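KLLA0E08119p (Kluyveromyces lactis, PDB 3VA7) is the urea carboxylase part of a bifunctional enzyme and probably uses ATP, bicarbonate and biotin to turn urea into urea-1-carboxylate, which the whole protein then probably hydrolyses. Local coordinates at residues 1207-1220 / 1225-1236. Sequence-based numbering, arbitrary orientation.
Sequences VGATKSGKVYKILH and MVEAGDLVAVIV
Lys1214 and Val1236 begin the backbone ladder between antiparallel strands 1213-1218 and 1231-1235: Val1236 N donates to Lys1214 O at 2.8 Å, and Lys1214 N returns a longer bond to Val1236 O. A classic beta bulge interrupts the register next. Tyr1216 N and Lys1217 N both donate to Val1234 O, the former over 2.9 Å with a bent N-H...O angle of 141°, the latter longer but straighter. Beyond the bulge Val1234 N binds Lys1217 O, and Leu1219 N reaches Val1232 O from above the carbonyl plane, 38° out of it. The two strands belong to one of the two four-stranded antiparallel sheets of the biotin-carrier (biotinyl) domain, a flattened beta-barrel fold whose biotin-bearing Lys1202 lies in the turn between strands 1194-1200 and 1203-1208 of the other sheet.

Apolar packing joins these sheets where Val1232 CG1 meets Val1207 CG1 tip to tip at 3.8 Å, and both valines also touch Ile1196. At the other end of strand 1231-1235, the Ile1235 CD1 methyl is set against the backbone of the loop leading into strand 1213-1218, beside Lys1211 O, Ser1212 O and Gly1213 CA. On the outer side Tyr1216 CB packs on Val1236 CB, while Lys1217 carries its amine to Tyr1163 OH.

Two valines touch the His1220 ring. Val1226 CG2 makes a CH-pi contact over the centre of one face, 3.8 Å from the centroid; chi1 of 178° puts CG1 anti to the backbone N and leaves CG2, beside that N, as the methyl over the ring. Val1232 CG2 approaches ND1 obliquely, to 3.6 Å, and CE1 comes edge-on to Leu1231 O. Replacing His1220 with an alanine would probably leave Val1226 CG2 without its aromatic face and open a gap beside Val1232.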
loop_
_atom_site.group_PDB
_atom_site.type_symbol
_atom_site.label_atom_id
_atom_site.label_comp_id
_atom_site.label_asym_id
_atom_site.label_seq_id
_atom_site.Cartn_x
_atom_site.Cartn_y
_atom_site.Cartn_z
ATOM N N VAL A 1207 10.017 6.454 23.103
ATOM C CA VAL A 1207 9.519 7.511 23.995
ATOM C C VAL A 1207 10.509 8.676 23.919
ATOM O O VAL A 1207 11.686 8.492 24.116
ATOM C CB VAL A 1207 9.195 7.004 25.461
ATOM C CG1 VAL A 1207 10.313 6.177 26.011
ATOM C CG2 VAL A 1207 8.854 8.163 26.403
ATOM N N GLY A 1208 10.026 9.860 23.591
ATOM C CA GLY A 1208 10.905 10.987 23.362
ATOM C C GLY A 1208 10.722 12.222 24.238
ATOM O O GLY A 1208 9.677 12.448 24.828
ATOM N N ALA A 1209 11.778 13.027 24.278
ATOM C CA ALA A 1209 11.809 14.296 24.966
ATOM C C ALA A 1209 10.742 15.297 24.492
ATOM O O ALA A 1209 10.638 15.608 23.267
ATOM C CB ALA A 1209 13.194 14.902 24.819
ATOM N N THR A 1210 9.993 15.807 25.492
ATOM C CA THR A 1210 8.957 16.863 25.332
ATOM C C THR A 1210 9.573 18.183 24.935
ATOM O O THR A 1210 9.282 18.696 23.840
ATOM C CB THR A 1210 8.185 17.097 26.629
ATOM O OG1 THR A 1210 7.516 15.887 27.011
ATOM C CG2 THR A 1210 7.162 18.283 26.481
ATOM N N LYS A 1211 10.406 18.722 25.839
ATOM C CA LYS A 1211 11.227 19.925 25.578
ATOM C C LYS A 1211 12.725 19.603 25.702
ATOM O O LYS A 1211 13.091 18.615 26.362
ATOM C CB LYS A 1211 10.841 21.086 26.521
ATOM C CG LYS A 1211 11.241 22.509 26.013
ATOM C CD LYS A 1211 12.507 23.073 26.720
ATOM C CE LYS A 1211 12.945 24.409 26.118
ATOM N NZ LYS A 1211 11.840 25.423 26.170
ATOM N N SER A 1212 13.565 20.433 25.065
ATOM C CA SER A 1212 15.048 20.341 25.125
ATOM C C SER A 1212 15.657 20.330 26.550
ATOM O O SER A 1212 15.002 20.764 27.487
ATOM C CB SER A 1212 15.712 21.396 24.206
ATOM O OG SER A 1212 15.167 22.699 24.371
ATOM N N GLY A 1213 16.889 19.823 26.697
ATOM C CA GLY A 1213 17.520 19.572 28.019
ATOM C C GLY A 1213 18.615 18.501 28.018
ATOM O O GLY A 1213 19.076 18.091 26.961
ATOM N N LYS A 1214 19.037 18.065 29.204
ATOM C CA LYS A 1214 20.081 17.059 29.375
ATOM C C LYS A 1214 19.464 15.861 30.023
ATOM O O LYS A 1214 18.747 16.003 31.027
ATOM C CB LYS A 1214 21.159 17.515 30.374
ATOM C CG LYS A 1214 22.494 18.047 29.834
ATOM C CD LYS A 1214 23.495 18.271 31.004
ATOM C CE LYS A 1214 24.411 19.487 30.759
ATOM N NZ LYS A 1214 24.966 19.963 32.063
ATOM N N VAL A 1215 19.799 14.675 29.521
ATOM C CA VAL A 1215 19.280 13.436 30.107
ATOM C C VAL A 1215 19.867 13.212 31.481
ATOM O O VAL A 1215 21.046 12.908 31.621
ATOM C CB VAL A 1215 19.564 12.199 29.222
ATOM C CG1 VAL A 1215 18.833 10.959 29.772
ATOM C CG2 VAL A 1215 19.176 12.499 27.771
ATOM N N TYR A 1216 19.031 13.366 32.497
ATOM C CA TYR A 1216 19.508 13.192 33.877
ATOM C C TYR A 1216 19.531 11.743 34.328
ATOM O O TYR A 1216 20.530 11.282 34.870
ATOM C CB TYR A 1216 18.746 14.084 34.886
ATOM C CG TYR A 1216 19.253 13.955 36.338
ATOM C CD1 TYR A 1216 20.636 14.032 36.648
ATOM C CD2 TYR A 1216 18.354 13.745 37.396
ATOM C CE1 TYR A 1216 21.087 13.888 37.982
ATOM C CE2 TYR A 1216 18.797 13.610 38.717
ATOM C CZ TYR A 1216 20.146 13.684 39.005
ATOM O OH TYR A 1216 20.549 13.541 40.314
ATOM N N LYS A 1217 18.417 11.043 34.118
ATOM C CA LYS A 1217 18.319 9.618 34.433
ATOM C C LYS A 1217 17.435 8.855 33.441
ATOM O O LYS A 1217 16.434 9.385 32.929
ATOM C CB LYS A 1217 17.816 9.412 35.865
ATOM C CG LYS A 1217 17.981 7.975 36.401
ATOM C CD LYS A 1217 17.092 7.747 37.623
ATOM C CE LYS A 1217 17.689 6.729 38.561
ATOM N NZ LYS A 1217 16.786 6.589 39.743
ATOM N N ILE A 1218 17.837 7.602 33.198
ATOM C CA ILE A 1218 17.097 6.641 32.401
ATOM C C ILE A 1218 16.762 5.453 33.290
ATOM O O ILE A 1218 17.667 4.725 33.738
ATOM C CB ILE A 1218 17.932 6.204 31.190
ATOM C CG1 ILE A 1218 17.801 7.227 30.072
ATOM C CG2 ILE A 1218 17.456 4.868 30.638
ATOM C CD1 ILE A 1218 18.865 7.076 29.042
ATOM N N LEU A 1219 15.461 5.238 33.521
ATOM C CA LEU A 1219 15.017 4.226 34.507
ATOM C C LEU A 1219 15.298 2.733 34.195
ATOM O O LEU A 1219 15.676 1.993 35.091
ATOM C CB LEU A 1219 13.544 4.431 34.901
ATOM C CG LEU A 1219 13.075 5.541 35.882
ATOM C CD1 LEU A 1219 13.295 5.116 37.368
ATOM C CD2 LEU A 1219 13.674 6.912 35.578
ATOM N N HIS A 1220 15.126 2.267 32.958
ATOM C CA HIS A 1220 15.174 0.795 32.777
ATOM C C HIS A 1220 16.386 0.226 32.032
ATOM O O HIS A 1220 17.115 0.937 31.341
ATOM C CB HIS A 1220 13.868 0.262 32.176
ATOM C CG HIS A 1220 12.639 0.775 32.863
ATOM N ND1 HIS A 1220 12.125 2.030 32.614
ATOM C CD2 HIS A 1220 11.834 0.215 33.799
ATOM C CE1 HIS A 1220 11.057 2.221 33.368
ATOM N NE2 HIS A 1220 10.848 1.128 34.079
ATOM N N MET A 1225 9.991 -4.819 32.251
ATOM C CA MET A 1225 8.643 -4.465 31.887
ATOM C C MET A 1225 8.315 -3.051 32.254
ATOM O O MET A 1225 8.630 -2.580 33.321
ATOM C CB MET A 1225 7.606 -5.427 32.477
ATOM C CG MET A 1225 6.417 -5.672 31.524
ATOM S SD MET A 1225 6.931 -6.351 29.890
ATOM C CE MET A 1225 8.212 -7.512 30.451
ATOM N N VAL A 1226 7.637 -2.382 31.341
ATOM C CA VAL A 1226 7.191 -1.025 31.534
ATOM C C VAL A 1226 5.662 -0.943 31.354
ATOM O O VAL A 1226 5.173 -1.137 30.237
ATOM C CB VAL A 1226 7.919 -0.091 30.536
ATOM C CG1 VAL A 1226 7.451 1.315 30.684
ATOM C CG2 VAL A 1226 9.439 -0.198 30.735
ATOM N N GLU A 1227 4.931 -0.673 32.456
ATOM C CA GLU A 1227 3.466 -0.390 32.415
ATOM C C GLU A 1227 3.280 0.920 31.751
ATOM O O GLU A 1227 4.131 1.802 31.893
ATOM C CB GLU A 1227 2.795 -0.241 33.797
ATOM C CG GLU A 1227 2.698 -1.495 34.676
ATOM C CD GLU A 1227 2.301 -2.728 33.896
ATOM O OE1 GLU A 1227 1.231 -2.696 33.235
ATOM O OE2 GLU A 1227 3.073 -3.710 33.929
ATOM N N ALA A 1228 2.155 1.054 31.051
ATOM C CA ALA A 1228 1.722 2.344 30.557
ATOM C C ALA A 1228 1.672 3.315 31.745
ATOM O O ALA A 1228 1.333 2.927 32.869
ATOM C CB ALA A 1228 0.394 2.209 29.918
ATOM N N GLY A 1229 2.059 4.558 31.500
ATOM C CA GLY A 1229 2.108 5.593 32.546
ATOM C C GLY A 1229 3.297 5.532 33.525
ATOM O O GLY A 1229 3.432 6.407 34.382
ATOM N N ASP A 1230 4.144 4.504 33.419
ATOM C CA ASP A 1230 5.361 4.438 34.209
ATOM C C ASP A 1230 6.379 5.488 33.817
ATOM O O ASP A 1230 6.501 5.852 32.654
ATOM C CB ASP A 1230 6.004 3.076 34.068
ATOM C CG ASP A 1230 5.368 2.066 34.931
ATOM O OD1 ASP A 1230 4.308 2.383 35.509
ATOM O OD2 ASP A 1230 5.917 0.959 35.035
ATOM N N LEU A 1231 7.120 5.973 34.804
ATOM C CA LEU A 1231 8.217 6.888 34.555
ATOM C C LEU A 1231 9.362 6.114 33.936
ATOM O O LEU A 1231 9.775 5.076 34.450
ATOM C CB LEU A 1231 8.686 7.514 35.874
ATOM C CG LEU A 1231 9.785 8.575 35.779
ATOM C CD1 LEU A 1231 9.276 9.872 35.140
ATOM C CD2 LEU A 1231 10.351 8.793 37.142
ATOM N N VAL A 1232 9.903 6.654 32.852
ATOM C CA VAL A 1232 10.914 5.937 32.063
ATOM C C VAL A 1232 12.281 6.704 31.929
ATOM O O VAL A 1232 13.374 6.092 31.890
ATOM C CB VAL A 1232 10.287 5.520 30.720
ATOM C CG1 VAL A 1232 10.154 6.697 29.777
ATOM C CG2 VAL A 1232 11.058 4.449 30.129
ATOM N N ALA A 1233 12.199 8.035 31.891
ATOM C CA ALA A 1233 13.375 8.890 31.949
ATOM C C ALA A 1233 13.048 10.246 32.583
ATOM O O ALA A 1233 11.859 10.651 32.675
ATOM C CB ALA A 1233 13.944 9.098 30.561
ATOM N N VAL A 1234 14.109 10.941 33.009
ATOM C CA VAL A 1234 14.030 12.340 33.451
ATOM C C VAL A 1234 15.011 13.182 32.656
ATOM O O VAL A 1234 16.184 12.828 32.540
ATOM C CB VAL A 1234 14.375 12.507 34.939
ATOM C CG1 VAL A 1234 14.114 13.933 35.361
ATOM C CG2 VAL A 1234 13.567 11.548 35.801
ATOM N N ILE A 1235 14.530 14.289 32.097
ATOM C CA ILE A 1235 15.416 15.266 31.448
ATOM C C ILE A 1235 15.469 16.592 32.251
ATOM O O ILE A 1235 14.425 17.209 32.537
ATOM C CB ILE A 1235 15.175 15.420 29.880
ATOM C CG1 ILE A 1235 14.067 16.414 29.539
ATOM C CG2 ILE A 1235 14.940 14.066 29.195
ATOM C CD1 ILE A 1235 14.595 17.802 29.195
ATOM N N VAL A 1236 16.694 16.995 32.625
ATOM C CA VAL A 1236 16.963 18.116 33.576
ATOM C C VAL A 1236 17.297 19.469 32.910
ATOM O O VAL A 1236 18.018 19.572 31.905
ATOM C CB VAL A 1236 18.036 17.707 34.654
ATOM C CG1 VAL A 1236 19.174 18.708 34.753
ATOM C CG2 VAL A 1236 17.385 17.465 35.999
ATOM O OXT VAL A 1236 16.826 20.502 33.391
#